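PDB 4R29: cysteine S-methyltransferase NleE from Escherichia coli O157:H7, which probably methylates a conserved cysteine in the zinc fingers of host TAB2 and TAB3, using S-adenosylmethionine, and so blocks NF-kappa-B activation. Local coordinates for residues A[55-59]-A[60-64]; A[99-103]-A[104-108]; A[112-116]-A[117-121]; A[207-210]-A[211-215]. The protein carries 1 engineered substitution. All coordinates share one frame; numbering follows the deposited sequence.

How the contacts relate
All four contacts are local, each made by a single run of chain, but their settings differ. Contacts 2 and 3 are buried near the middle of the molecule and meet where Trp-99 packs edge-to-face on Phe-112; contacts 1 and 4 lie at the surface, on opposite sides of the chain's centre, about 42 Å apart between centres. Contact 1 starts a helix and packs on contact 3, Phe-62 and Leu-57 against Tyr-118. Contact 2 ends a helix instead, and contact 4 lies within one. These two do not touch each other, yet both grip S-adenosylmethionine: contact 2 by charged hydrogen bonds to its carboxylate, contact 4 by an aromatic face against its adenine.

Contact 1: residues A[55-59]-A[60-64]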
loop_
_atom_site.group_PDB
_atom_site.type_symbol
_atom_site.label_atom_id
_atom_site.label_comp_id
_atom_site.label_asym_id
_atom_site.label_seq_id
_atom_site.Cartn_x
_atom_site.Cartn_y
_atom_site.Cartn_z
ATOM N N ALA A 55 10.282 13.079 -18.608
ATOM C CA ALA A 55 9.322 12.389 -19.462
ATOM C C ALA A 55 7.969 13.090 -19.449
ATOM O O ALA A 55 7.616 13.764 -18.479
ATOM C CB ALA A 55 9.175 10.938 -19.029
ATOM N N GLU A 56 7.213 12.928 -20.530
ATOM C CA GLU A 56 5.904 13.541 -20.645
ATOM C C GLU A 56 4.890 12.668 -19.917
ATOM O O GLU A 56 4.944 11.444 -20.015
ATOM C CB GLU A 56 5.499 13.641 -22.118
ATOM C CG GLU A 56 4.901 14.974 -22.525
ATOM C CD GLU A 56 5.953 16.058 -22.654
ATOM O OE1 GLU A 56 6.405 16.304 -23.795
ATOM O OE2 GLU A 56 6.326 16.656 -21.616
ATOM N N LEU A 57 3.970 13.290 -19.188
ATOM C CA LEU A 57 2.825 12.563 -18.663
ATOM C C LEU A 57 1.787 12.463 -19.766
ATOM O O LEU A 57 1.382 13.475 -20.334
ATOM C CB LEU A 57 2.219 13.285 -17.459
ATOM C CG LEU A 57 3.136 13.587 -16.274
ATOM C CD1 LEU A 57 2.317 14.226 -15.171
ATOM C CD2 LEU A 57 3.858 12.330 -15.764
ATOM N N LYS A 58 1.359 11.247 -20.081
ATOM C CA LYS A 58 0.308 11.063 -21.075
ATOM C C LYS A 58 -0.973 11.781 -20.662
ATOM O O LYS A 58 -1.378 11.748 -19.493
ATOM C CB LYS A 58 0.049 9.576 -21.312
ATOM C CG LYS A 58 1.301 8.835 -21.721
ATOM C CD LYS A 58 1.016 7.424 -22.185
ATOM C CE LYS A 58 2.313 6.739 -22.588
ATOM N NZ LYS A 58 2.053 5.437 -23.252
ATOM N N GLN A 59 -1.600 12.443 -21.627
ATOM C CA GLN A 59 -2.795 13.228 -21.351
ATOM C C GLN A 59 -4.004 12.354 -21.045
ATOM O O GLN A 59 -4.819 12.703 -20.194
ATOM C CB GLN A 59 -3.101 14.195 -22.498
ATOM C CG GLN A 59 -2.352 15.521 -22.401
ATOM C CD GLN A 59 -2.972 16.483 -21.385
ATOM O OE1 GLN A 59 -4.201 16.563 -21.253
ATOM N NE2 GLN A 59 -2.121 17.219 -20.663
ATOM N N GLU A 60 -4.123 11.218 -21.721
ATOM C CA GLU A 60 -5.260 10.345 -21.461
ATOM C C GLU A 60 -4.996 9.365 -20.318
ATOM O O GLU A 60 -5.775 9.295 -19.363
ATOM C CB GLU A 60 -5.687 9.586 -22.718
ATOM C CG GLU A 60 -6.829 8.609 -22.466
ATOM C CD GLU A 60 -8.048 9.292 -21.853
ATOM O OE1 GLU A 60 -8.051 10.542 -21.769
ATOM O OE2 GLU A 60 -9.002 8.585 -21.460
ATOM N N GLU A 61 -3.896 8.621 -20.427
ATOM C CA GLU A 61 -3.544 7.578 -19.459
ATOM C C GLU A 61 -3.147 8.104 -18.069
ATOM O O GLU A 61 -3.439 7.471 -17.056
ATOM C CB GLU A 61 -2.441 6.660 -20.012
ATOM C CG GLU A 61 -2.872 5.746 -21.167
ATOM C CD GLU A 61 -3.044 6.489 -22.489
ATOM O OE1 GLU A 61 -2.417 7.562 -22.679
ATOM O OE2 GLU A 61 -3.814 5.996 -23.337
ATOM N N PHE A 62 -2.470 9.239 -18.007
ATOM C CA PHE A 62 -2.201 9.823 -16.698
ATOM C C PHE A 62 -3.177 10.947 -16.317
ATOM O O PHE A 62 -4.018 10.770 -15.435
ATOM C CB PHE A 62 -0.764 10.322 -16.577
ATOM C CG PHE A 62 -0.410 10.777 -15.185
ATOM C CD1 PHE A 62 0.035 9.867 -14.239
ATOM C CD2 PHE A 62 -0.551 12.110 -14.814
ATOM C CE1 PHE A 62 0.358 10.278 -12.957
ATOM C CE2 PHE A 62 -0.235 12.524 -13.529
ATOM C CZ PHE A 62 0.223 11.607 -12.602
ATOM N N VAL A 63 -3.054 12.093 -16.982
ATOM C CA VAL A 63 -3.829 13.284 -16.631
ATOM C C VAL A 63 -5.335 13.022 -16.575
ATOM O O VAL A 63 -5.966 13.253 -15.548
ATOM C CB VAL A 63 -3.550 14.457 -17.593
ATOM C CG1 VAL A 63 -4.474 15.632 -17.274
ATOM C CG2 VAL A 63 -2.091 14.888 -17.510
ATOM N N ASN A 64 -5.911 12.531 -17.668
ATOM C CA ASN A 64 -7.355 12.316 -17.701
ATOM C C ASN A 64 -7.813 11.135 -16.849
ATOM O O ASN A 64 -8.921 11.145 -16.300
ATOM C CB ASN A 64 -7.868 12.164 -19.137
ATOM C CG ASN A 64 -7.648 13.415 -19.972
ATOM O OD1 ASN A 64 -7.543 13.341 -21.198
ATOM N ND2 ASN A 64 -7.561 14.570 -19.309
#
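Where a short strand passes into a helix, the carbonyl oxygen of Lys-58 accepts two backbone hydrogen bonds, from Phe-62 N at 3.1 Å and, more nearly straight (163° at the hydrogen), from Val-63 N at 3.0 Å. A second bond spanning five residues, from Asn-64 N to Gln-59 O at 2.8 Å, confirms that this first turn is a wide, pi-type one, with Lys-58 as the N-cap. On the inner face, Leu-57 CD1 comes obliquely against Phe-62 CE2 at 3.5 Å. The phenyl ring is swung there by a chi1 of -173°, which sets CG opposite the backbone N. On the outer side the extended chain of Lys-58 runs across Glu-61, whose OE1 lies 3.5 Å from the CB of Lys-58. It is the aliphatic part of the lysine that touches: its NZ remains 5.0 Å from Glu-61 OE1 and is hydrogen-bonded to Lys-44 O. The side chains of Gln-59 and Val-63, one helical turn apart, run alongside each other in the same direction, with Gln-59 NE2 at 3.9 Å from Val-63 CG2. Glu-60 turns to a salt bridge with Arg-68, further along the same helix. Strand 56-57 pairs antiparallel with strand 47-48, with backbone hydrogen bonds between Glu-56 and Ser-48, while Phe-62 carries helix 59-76 against helix 120-125 through an edge-to-face contact with His-123.

Contact 2: residues A[99-103]-A[104-108]; sequences WLTVI and SGKRP. With SAM (S-adenosylmethionine), chain E.
Thr-101 and Arg-107 meet through the arginine's NE, which donates to Thr-101 OG1 at 2.9 Å with the hydroxyl tilted from the guanidinium plane. Beyond NE the two terminal nitrogens hold the carboxylate of S-adenosylmethionine in a bidentate grip: Arg-107 NH1 to SAM O at 2.8 Å and Arg-107 NH2 to SAM OXT at 2.6 Å, the latter close to straight (161°). The carboxylate carbon lies in the guanidinium plane, so the two flat groups meet edge on. Bonds from NH1 to Phe-202 O and from NH2 to Ser-98 O further fix the rotation of the guanidinium, and Thr-101 OG1 is itself held by Gly-97 O. The arm that carries the group runs extended from CG to NE and slants past Val-102, whose CG2 comes to 4.0 Å from Arg-107 NE. The backbone of Arg-107 is itself held to the last turn of the helix, Arg-107 N donating to Thr-101 O at 3.1 Å. One step further out, Gly-105 reverses the chain with a positive phi (79°), and Gly-105 N bonds to Val-102 O at 2.9 Å. Ser-104 closes the turn: its N (3.0 Å) and its OG (2.8 Å) both donate to Leu-100 O, from opposite faces of that carbonyl. This is a Schellman motif ending helix 95-103, used here to place an experimentally established cofactor-binding arginine in the S-adenosylmethionine pocket.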
loop_
_atom_site.group_PDB
_atom_site.type_symbol
_atom_site.label_atom_id
_atom_site.label_comp_id
_atom_site.label_asym_id
_atom_site.label_seq_id
_atom_site.Cartn_x
_atom_site.Cartn_y
_atom_site.Cartn_z
ATOM N N TRP A 99 -7.643 0.912 -0.470
ATOM C CA TRP A 99 -7.750 2.343 -0.139
ATOM C C TRP A 99 -9.192 2.868 -0.037
ATOM O O TRP A 99 -9.452 3.848 0.653
ATOM C CB TRP A 99 -6.896 3.229 -1.063
ATOM C CG TRP A 99 -7.099 3.021 -2.534
ATOM C CD1 TRP A 99 -6.275 2.353 -3.390
ATOM C CD2 TRP A 99 -8.187 3.505 -3.327
ATOM N NE1 TRP A 99 -6.787 2.379 -4.664
ATOM C CE2 TRP A 99 -7.958 3.083 -4.657
ATOM C CE3 TRP A 99 -9.338 4.241 -3.042
ATOM C CZ2 TRP A 99 -8.836 3.376 -5.701
ATOM C CZ3 TRP A 99 -10.210 4.539 -4.086
ATOM C CH2 TRP A 99 -9.955 4.103 -5.398
ATOM N N LEU A 100 -10.121 2.199 -0.702
ATOM C CA LEU A 100 -11.524 2.586 -0.640
ATOM C C LEU A 100 -12.058 2.496 0.795
ATOM O O LEU A 100 -12.763 3.386 1.250
ATOM C CB LEU A 100 -12.368 1.718 -1.579
ATOM C CG LEU A 100 -13.833 2.177 -1.667
ATOM C CD1 LEU A 100 -13.917 3.650 -2.097
ATOM C CD2 LEU A 100 -14.667 1.298 -2.616
ATOM N N THR A 101 -11.721 1.415 1.494
ATOM C CA THR A 101 -12.142 1.227 2.876
ATOM C C THR A 101 -11.526 2.299 3.788
ATOM O O THR A 101 -12.027 2.576 4.872
ATOM C CB THR A 101 -11.734 -0.184 3.402
ATOM O OG1 THR A 101 -10.352 -0.412 3.109
ATOM C CG2 THR A 101 -12.563 -1.292 2.758
ATOM N N VAL A 102 -10.421 2.892 3.362
ATOM C CA VAL A 102 -9.824 3.928 4.176
ATOM C C VAL A 102 -10.455 5.298 3.867
ATOM O O VAL A 102 -10.837 6.020 4.788
ATOM C CB VAL A 102 -8.287 3.961 4.029
ATOM C CG1 VAL A 102 -7.711 5.120 4.797
ATOM C CG2 VAL A 102 -7.682 2.630 4.495
ATOM N N ILE A 103 -10.585 5.640 2.582
ATOM C CA ILE A 103 -11.125 6.947 2.208
ATOM C C ILE A 103 -12.617 7.085 2.542
ATOM O O ILE A 103 -13.100 8.181 2.799
ATOM C CB ILE A 103 -10.826 7.346 0.738
ATOM C CG1 ILE A 103 -11.758 6.642 -0.258
ATOM C CG2 ILE A 103 -9.336 7.126 0.390
ATOM C CD1 ILE A 103 -11.606 7.174 -1.694
ATOM N N SER A 104 -13.330 5.971 2.587
ATOM C CA SER A 104 -14.733 5.999 2.981
ATOM C C SER A 104 -14.864 5.996 4.506
ATOM O O SER A 104 -15.966 5.995 5.043
ATOM C CB SER A 104 -15.468 4.791 2.401
ATOM O OG SER A 104 -15.003 3.579 2.995
ATOM N N GLY A 105 -13.735 5.956 5.201
ATOM C CA GLY A 105 -13.729 6.003 6.653
ATOM C C GLY A 105 -14.066 4.709 7.393
ATOM O O GLY A 105 -14.268 4.725 8.607
ATOM N N LYS A 106 -14.122 3.586 6.687
ATOM C CA LYS A 106 -14.430 2.306 7.334
ATOM C C LYS A 106 -13.330 1.862 8.295
ATOM O O LYS A 106 -13.599 1.181 9.283
ATOM C CB LYS A 106 -14.621 1.195 6.309
ATOM C CG LYS A 106 -15.943 1.190 5.592
ATOM C CD LYS A 106 -16.118 -0.152 4.906
ATOM C CE LYS A 106 -17.207 -0.094 3.897
ATOM N NZ LYS A 106 -17.011 1.138 3.065
ATOM N N ARG A 107 -12.090 2.226 7.991
ATOM C CA ARG A 107 -10.962 1.838 8.832
ATOM C C ARG A 107 -9.850 2.875 8.709
ATOM O O ARG A 107 -9.832 3.662 7.765
ATOM C CB ARG A 107 -10.444 0.424 8.462
ATOM C CG ARG A 107 -9.957 0.286 7.026
ATOM C CD ARG A 107 -9.344 -1.096 6.743
ATOM N NE ARG A 107 -8.792 -1.146 5.396
ATOM C CZ ARG A 107 -7.835 -1.979 4.983
ATOM N NH1 ARG A 107 -7.299 -2.879 5.818
ATOM N NH2 ARG A 107 -7.421 -1.918 3.725
ATOM N N PRO A 108 -8.919 2.877 9.670
ATOM C CA PRO A 108 -7.865 3.898 9.681
ATOM C C PRO A 108 -6.657 3.653 8.745
ATOM O O PRO A 108 -5.968 4.613 8.420
ATOM C CB PRO A 108 -7.431 3.926 11.160
ATOM C CG PRO A 108 -7.705 2.544 11.648
ATOM C CD PRO A 108 -8.981 2.130 10.940
HETATM N N SAM E . -4.460 -4.843 0.916
HETATM C CA SAM E . -4.657 -5.366 2.268
HETATM C C SAM E . -5.296 -4.329 3.186
HETATM O O SAM E . -5.881 -4.700 4.209
HETATM O OXT SAM E . -5.209 -3.115 2.929
HETATM C CB SAM E . -3.351 -5.821 2.912
HETATM C CG SAM E . -2.775 -7.104 2.335
HETATM S SD SAM E . -1.553 -7.911 3.419
HETATM C CE SAM E . -1.239 -9.332 2.340
HETATM C "C5'" SAM E . -2.674 -8.725 4.583
HETATM C "C4'" SAM E . -1.882 -9.452 5.666
HETATM O "O4'" SAM E . -2.686 -9.642 6.816
HETATM C "C3'" SAM E . -1.412 -10.831 5.210
HETATM O "O3'" SAM E . -0.106 -10.783 4.668
HETATM C "C2'" SAM E . -1.469 -11.657 6.477
HETATM O "O2'" SAM E . -0.195 -11.596 7.049
HETATM C "C1'" SAM E . -2.432 -10.911 7.397
HETATM N N9 SAM E . -3.758 -11.549 7.522
HETATM C C8 SAM E . -4.377 -11.889 8.694
HETATM N N7 SAM E . -5.587 -12.410 8.424
HETATM C C5 SAM E . -5.755 -12.402 7.083
HETATM C C6 SAM E . -6.806 -12.817 6.279
HETATM N N6 SAM E . -7.900 -13.338 6.825
HETATM N N1 SAM E . -6.700 -12.686 4.914
HETATM C C2 SAM E . -5.560 -12.134 4.355
HETATM N N3 SAM E . -4.518 -11.718 5.159
HETATM C C4 SAM E . -4.615 -11.849 6.506
#

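Contact 3: residues A[112-116]-A[117-121]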
loop_
_atom_site.group_PDB
_atom_site.type_symbol
_atom_site.label_atom_id
_atom_site.label_comp_id
_atom_site.label_asym_id
_atom_site.label_seq_id
_atom_site.Cartn_x
_atom_site.Cartn_y
_atom_site.Cartn_z
ATOM N N PHE A 112 -1.302 -1.433 0.013
ATOM C CA PHE A 112 -1.409 -2.040 -1.309
ATOM C C PHE A 112 -0.102 -1.814 -2.071
ATOM O O PHE A 112 0.828 -1.248 -1.531
ATOM C CB PHE A 112 -2.642 -1.513 -2.067
ATOM C CG PHE A 112 -2.628 -0.020 -2.331
ATOM C CD1 PHE A 112 -3.084 0.884 -1.365
ATOM C CD2 PHE A 112 -2.186 0.481 -3.559
ATOM C CE1 PHE A 112 -3.095 2.258 -1.612
ATOM C CE2 PHE A 112 -2.192 1.860 -3.819
ATOM C CZ PHE A 112 -2.643 2.749 -2.836
ATOM N N SER A 113 -0.030 -2.246 -3.322
ATOM C CA SER A 113 1.202 -2.130 -4.100
ATOM C C SER A 113 0.950 -1.467 -5.430
ATOM O O SER A 113 -0.143 -1.558 -5.989
ATOM C CB SER A 113 1.787 -3.519 -4.364
ATOM O OG SER A 113 2.379 -4.009 -3.180
ATOM N N VAL A 114 1.966 -0.802 -5.955
ATOM C CA VAL A 114 1.861 -0.273 -7.305
ATOM C C VAL A 114 3.061 -0.742 -8.117
ATOM O O VAL A 114 4.152 -0.897 -7.573
ATOM C CB VAL A 114 1.731 1.270 -7.322
ATOM C CG1 VAL A 114 0.440 1.695 -6.652
ATOM C CG2 VAL A 114 2.928 1.923 -6.639
ATOM N N ASP A 115 2.846 -0.986 -9.407
ATOM C CA ASP A 115 3.941 -1.381 -10.301
ATOM C C ASP A 115 4.611 -0.158 -10.942
ATOM O O ASP A 115 5.513 -0.295 -11.773
ATOM C CB ASP A 115 3.472 -2.390 -11.373
ATOM C CG ASP A 115 2.385 -1.832 -12.283
ATOM O OD1 ASP A 115 2.303 -0.592 -12.443
ATOM O OD2 ASP A 115 1.612 -2.641 -12.846
ATOM N N SER A 116 4.160 1.029 -10.535
ATOM C CA SER A 116 4.689 2.288 -11.042
ATOM C C SER A 116 4.340 3.470 -10.146
ATOM O O SER A 116 3.175 3.673 -9.789
ATOM C CB SER A 116 4.159 2.555 -12.445
ATOM O OG SER A 116 4.464 3.883 -12.832
ATOM N N LEU A 117 5.351 4.260 -9.796
ATOM C CA LEU A 117 5.126 5.478 -9.027
ATOM C C LEU A 117 4.307 6.523 -9.807
ATOM O O LEU A 117 4.020 7.593 -9.283
ATOM C CB LEU A 117 6.445 6.066 -8.524
ATOM C CG LEU A 117 7.125 5.289 -7.391
ATOM C CD1 LEU A 117 8.463 5.929 -6.979
ATOM C CD2 LEU A 117 6.181 5.132 -6.191
ATOM N N TYR A 118 3.924 6.192 -11.044
ATOM C CA TYR A 118 3.051 7.046 -11.867
ATOM C C TYR A 118 1.614 6.552 -11.915
ATOM O O TYR A 118 0.783 7.085 -12.658
ATOM C CB TYR A 118 3.618 7.234 -13.283
ATOM C CG TYR A 118 4.911 8.005 -13.241
ATOM C CD1 TYR A 118 4.910 9.394 -13.228
ATOM C CD2 TYR A 118 6.134 7.344 -13.141
ATOM C CE1 TYR A 118 6.089 10.102 -13.154
ATOM C CE2 TYR A 118 7.321 8.049 -13.060
ATOM C CZ TYR A 118 7.292 9.428 -13.067
ATOM O OH TYR A 118 8.468 10.138 -12.994
ATOM N N ASN A 119 1.326 5.544 -11.101
ATOM C CA ASN A 119 -0.035 5.083 -10.940
ATOM C C ASN A 119 -0.964 6.256 -10.641
ATOM O O ASN A 119 -0.763 6.961 -9.659
ATOM C CB ASN A 119 -0.116 4.058 -9.813
ATOM C CG ASN A 119 -1.477 3.417 -9.719
ATOM O OD1 ASN A 119 -1.790 2.484 -10.467
ATOM N ND2 ASN A 119 -2.301 3.912 -8.805
ATOM N N PRO A 120 -1.979 6.471 -11.504
ATOM C CA PRO A 120 -2.974 7.537 -11.358
ATOM C C PRO A 120 -3.758 7.501 -10.044
ATOM O O PRO A 120 -3.966 8.560 -9.469
ATOM C CB PRO A 120 -3.902 7.304 -12.553
ATOM C CG PRO A 120 -3.007 6.717 -13.575
ATOM C CD PRO A 120 -2.091 5.805 -12.810
ATOM N N ASP A 121 -4.183 6.323 -9.590
ATOM C CA ASP A 121 -4.905 6.200 -8.322
ATOM C C ASP A 121 -4.053 6.700 -7.159
ATOM O O ASP A 121 -4.540 7.362 -6.256
ATOM C CB ASP A 121 -5.277 4.737 -8.051
ATOM C CG ASP A 121 -6.491 4.293 -8.819
ATOM O OD1 ASP A 121 -7.043 5.098 -9.592
ATOM O OD2 ASP A 121 -6.899 3.131 -8.649
#
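The hydroxyl of Ser-116 sits at the edge of the Tyr-118 ring, near the ring plane, with OG 3.5 Å from the CB of Tyr-118. A chi1 of 169° carries that OG away from the serine's own backbone N and forward over the turn, where Asp-43 OD1 is a further hydrogen-bonding partner. Tyr-118 N also lies 3.0 Å from Ser-116 OG in donor geometry, although the position of this nitrogen is less certain. The firmer closure is from Asn-119 N to Ser-116 O, 2.9 Å long. It closes a type I beta turn from Ser-116 to Asn-119. The root of the Asn-119 side chain also rests on this carbonyl, its CB 3.3 Å from Ser-116 O. Across the bend, Val-114 CG1 meets Asn-119 CB at 4.0 Å, the two side chains crossing at a slant, so that an apolar branch of the strand covers the root of the asparagine. Asp-121, just inside the helix, is tied by a salt bridge to Arg-69, and Tyr-118 leans on helix 22-26 through Val-22 and Val-23. The whole is a tight strand-to-helix connection: an outermost strand of the three-stranded antiparallel sheet, 109-114, leads through a type I turn to Asn-119 at the N-cap of helix 120-125.

Contact 4: residues A[207-210]-A[211-215]; sequences GEID and SYMKY. With SAM (S-adenosylmethionine), chain E.
One turn of helix 206-219 lines the adenine end of the S-adenosylmethionine pocket, and in it Glu-208 and Tyr-212 are joined by the ordinary backbone bond from Tyr-212 N to Glu-208 O, 3.0 Å long. The same carbonyl also faces the ligand: SAM N6 donates to Glu-208 O at 3.0 Å, a weak bond with a bent angle of 128° at the hydrogen. One helical hydrogen-bond acceptor thus does double duty, reading the exocyclic amine of the base. Tyr-212 supplies the flat surface. With its CG set opposite the backbone N (chi1 -177°), the phenol ring leaves the helix and lies nearly parallel to the purine, its CG 3.5 Å from SAM C5. SAM C4 stands over the centre of the ring, 3.7 Å above its plane. The outer end of the tyrosine continues along the ribose, OH being 3.7 Å from SAM C2', and this hydroxyl is fixed by a hydrogen bond to Glu-191 OE2, which itself also bonds to the cofactor. The carboxylate of Glu-208 turns away to Arg-89 N and Ser-88 OG, tying the helix to a preceding loop. On another side of the helix Met-213 starts alongside the preceding turn, its CG 3.3 Å from Ile-209 O, and its bent chain then leads away to pack on Met-192 and Ala-195 of helix 186-201, while Asp-210 makes a salt bridge to Arg-196 of that helix. A main-chain carbonyl for N6 combined with an aromatic face over the purine is a recurring way to recognise adenine, and here it serves the methyltransferase's cofactor site.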
loop_
_atom_site.group_PDB
_atom_site.type_symbol
_atom_site.label_atom_id
_atom_site.label_comp_id
_atom_site.label_asym_id
_atom_site.label_seq_id
_atom_site.Cartn_x
_atom_site.Cartn_y
_atom_site.Cartn_z
ATOM N N GLY A 207 -12.859 -13.443 13.323
ATOM C CA GLY A 207 -13.109 -14.723 12.686
ATOM C C GLY A 207 -12.278 -14.976 11.440
ATOM O O GLY A 207 -11.773 -16.086 11.226
ATOM N N GLU A 208 -12.132 -13.960 10.599
ATOM C CA GLU A 208 -11.321 -14.117 9.395
ATOM C C GLU A 208 -9.838 -14.275 9.718
ATOM O O GLU A 208 -9.118 -14.992 9.024
ATOM C CB GLU A 208 -11.535 -12.940 8.458
ATOM C CG GLU A 208 -12.972 -12.846 7.949
ATOM C CD GLU A 208 -13.168 -11.652 7.059
ATOM O OE1 GLU A 208 -12.509 -10.622 7.328
ATOM O OE2 GLU A 208 -13.968 -11.746 6.098
ATOM N N ILE A 209 -9.397 -13.619 10.781
ATOM C CA ILE A 209 -8.016 -13.737 11.226
ATOM C C ILE A 209 -7.723 -15.152 11.771
ATOM O O ILE A 209 -6.689 -15.753 11.442
ATOM C CB ILE A 209 -7.668 -12.666 12.282
ATOM C CG1 ILE A 209 -7.926 -11.242 11.741
ATOM C CG2 ILE A 209 -6.232 -12.834 12.751
ATOM C CD1 ILE A 209 -7.861 -10.132 12.840
ATOM N N ASP A 210 -8.631 -15.683 12.592
ATOM C CA ASP A 210 -8.492 -17.058 13.076
ATOM C C ASP A 210 -8.396 -17.996 11.898
ATOM O O ASP A 210 -7.518 -18.847 11.826
ATOM C CB ASP A 210 -9.687 -17.488 13.914
ATOM C CG ASP A 210 -9.726 -16.819 15.257
ATOM O OD1 ASP A 210 -8.673 -16.354 15.731
ATOM O OD2 ASP A 210 -10.823 -16.767 15.844
ATOM N N SER A 211 -9.316 -17.840 10.969
ATOM C CA SER A 211 -9.335 -18.704 9.814
ATOM C C SER A 211 -8.013 -18.618 9.021
ATOM O O SER A 211 -7.558 -19.612 8.461
ATOM C CB SER A 211 -10.557 -18.381 8.956
ATOM O OG SER A 211 -10.476 -19.028 7.707
ATOM N N TYR A 212 -7.384 -17.442 8.993
ATOM C CA TYR A 212 -6.111 -17.310 8.279
ATOM C C TYR A 212 -4.958 -17.983 9.042
ATOM O O TYR A 212 -4.099 -18.610 8.440
ATOM C CB TYR A 212 -5.788 -15.844 7.970
ATOM C CG TYR A 212 -4.517 -15.633 7.172
ATOM C CD1 TYR A 212 -4.525 -15.640 5.783
ATOM C CD2 TYR A 212 -3.309 -15.423 7.809
ATOM C CE1 TYR A 212 -3.352 -15.433 5.051
ATOM C CE2 TYR A 212 -2.143 -15.210 7.096
ATOM C CZ TYR A 212 -2.171 -15.212 5.725
ATOM O OH TYR A 212 -1.000 -15.007 5.040
ATOM N N MET A 213 -4.958 -17.860 10.366
ATOM C CA MET A 213 -3.951 -18.514 11.187
ATOM C C MET A 213 -4.065 -20.026 11.051
ATOM O O MET A 213 -3.057 -20.711 11.024
ATOM C CB MET A 213 -4.067 -18.096 12.657
ATOM C CG MET A 213 -3.839 -16.604 12.904
ATOM S SD MET A 213 -2.454 -15.943 11.948
ATOM C CE MET A 213 -1.044 -16.644 12.825
ATOM N N LYS A 214 -5.287 -20.544 10.943
ATOM C CA LYS A 214 -5.469 -21.981 10.717
ATOM C C LYS A 214 -4.937 -22.437 9.354
ATOM O O LYS A 214 -4.319 -23.502 9.252
ATOM C CB LYS A 214 -6.922 -22.424 10.908
ATOM C CG LYS A 214 -7.192 -23.827 10.358
ATOM C CD LYS A 214 -7.792 -24.787 11.407
ATOM C CE LYS A 214 -6.756 -25.328 12.429
ATOM N NZ LYS A 214 -5.852 -26.414 11.917
ATOM N N TYR A 215 -5.164 -21.630 8.318
ATOM C CA TYR A 215 -4.557 -21.871 7.012
ATOM C C TYR A 215 -3.008 -21.876 7.063
ATOM O O TYR A 215 -2.359 -22.766 6.496
ATOM C CB TYR A 215 -5.066 -20.841 6.005
ATOM C CG TYR A 215 -4.211 -20.706 4.763
ATOM C CD1 TYR A 215 -4.404 -21.531 3.644
ATOM C CD2 TYR A 215 -3.213 -19.750 4.704
ATOM C CE1 TYR A 215 -3.599 -21.395 2.509
ATOM C CE2 TYR A 215 -2.408 -19.606 3.589
ATOM C CZ TYR A 215 -2.596 -20.420 2.502
ATOM O OH TYR A 215 -1.762 -20.221 1.420
HETATM N N SAM E . -4.460 -4.843 0.916
HETATM C CA SAM E . -4.657 -5.366 2.268
HETATM C C SAM E . -5.296 -4.329 3.186
HETATM O O SAM E . -5.881 -4.700 4.209
HETATM O OXT SAM E . -5.209 -3.115 2.929
HETATM C CB SAM E . -3.351 -5.821 2.912
HETATM C CG SAM E . -2.775 -7.104 2.335
HETATM S SD SAM E . -1.553 -7.911 3.419
HETATM C CE SAM E . -1.239 -9.332 2.340
HETATM C "C5'" SAM E . -2.674 -8.725 4.583
HETATM C "C4'" SAM E . -1.882 -9.452 5.666
HETATM O "O4'" SAM E . -2.686 -9.642 6.816
HETATM C "C3'" SAM E . -1.412 -10.831 5.210
HETATM O "O3'" SAM E . -0.106 -10.783 4.668
HETATM C "C2'" SAM E . -1.469 -11.657 6.477
HETATM O "O2'" SAM E . -0.195 -11.596 7.049
HETATM C "C1'" SAM E . -2.432 -10.911 7.397
HETATM N N9 SAM E . -3.758 -11.549 7.522
HETATM C C8 SAM E . -4.377 -11.889 8.694
HETATM N N7 SAM E . -5.587 -12.410 8.424
HETATM C C5 SAM E . -5.755 -12.402 7.083
HETATM C C6 SAM E . -6.806 -12.817 6.279
HETATM N N6 SAM E . -7.900 -13.338 6.825
HETATM N N1 SAM E . -6.700 -12.686 4.914
HETATM C C2 SAM E . -5.560 -12.134 4.355
HETATM N N3 SAM E . -4.518 -11.718 5.159
HETATM C C4 SAM E . -4.615 -11.849 6.506
#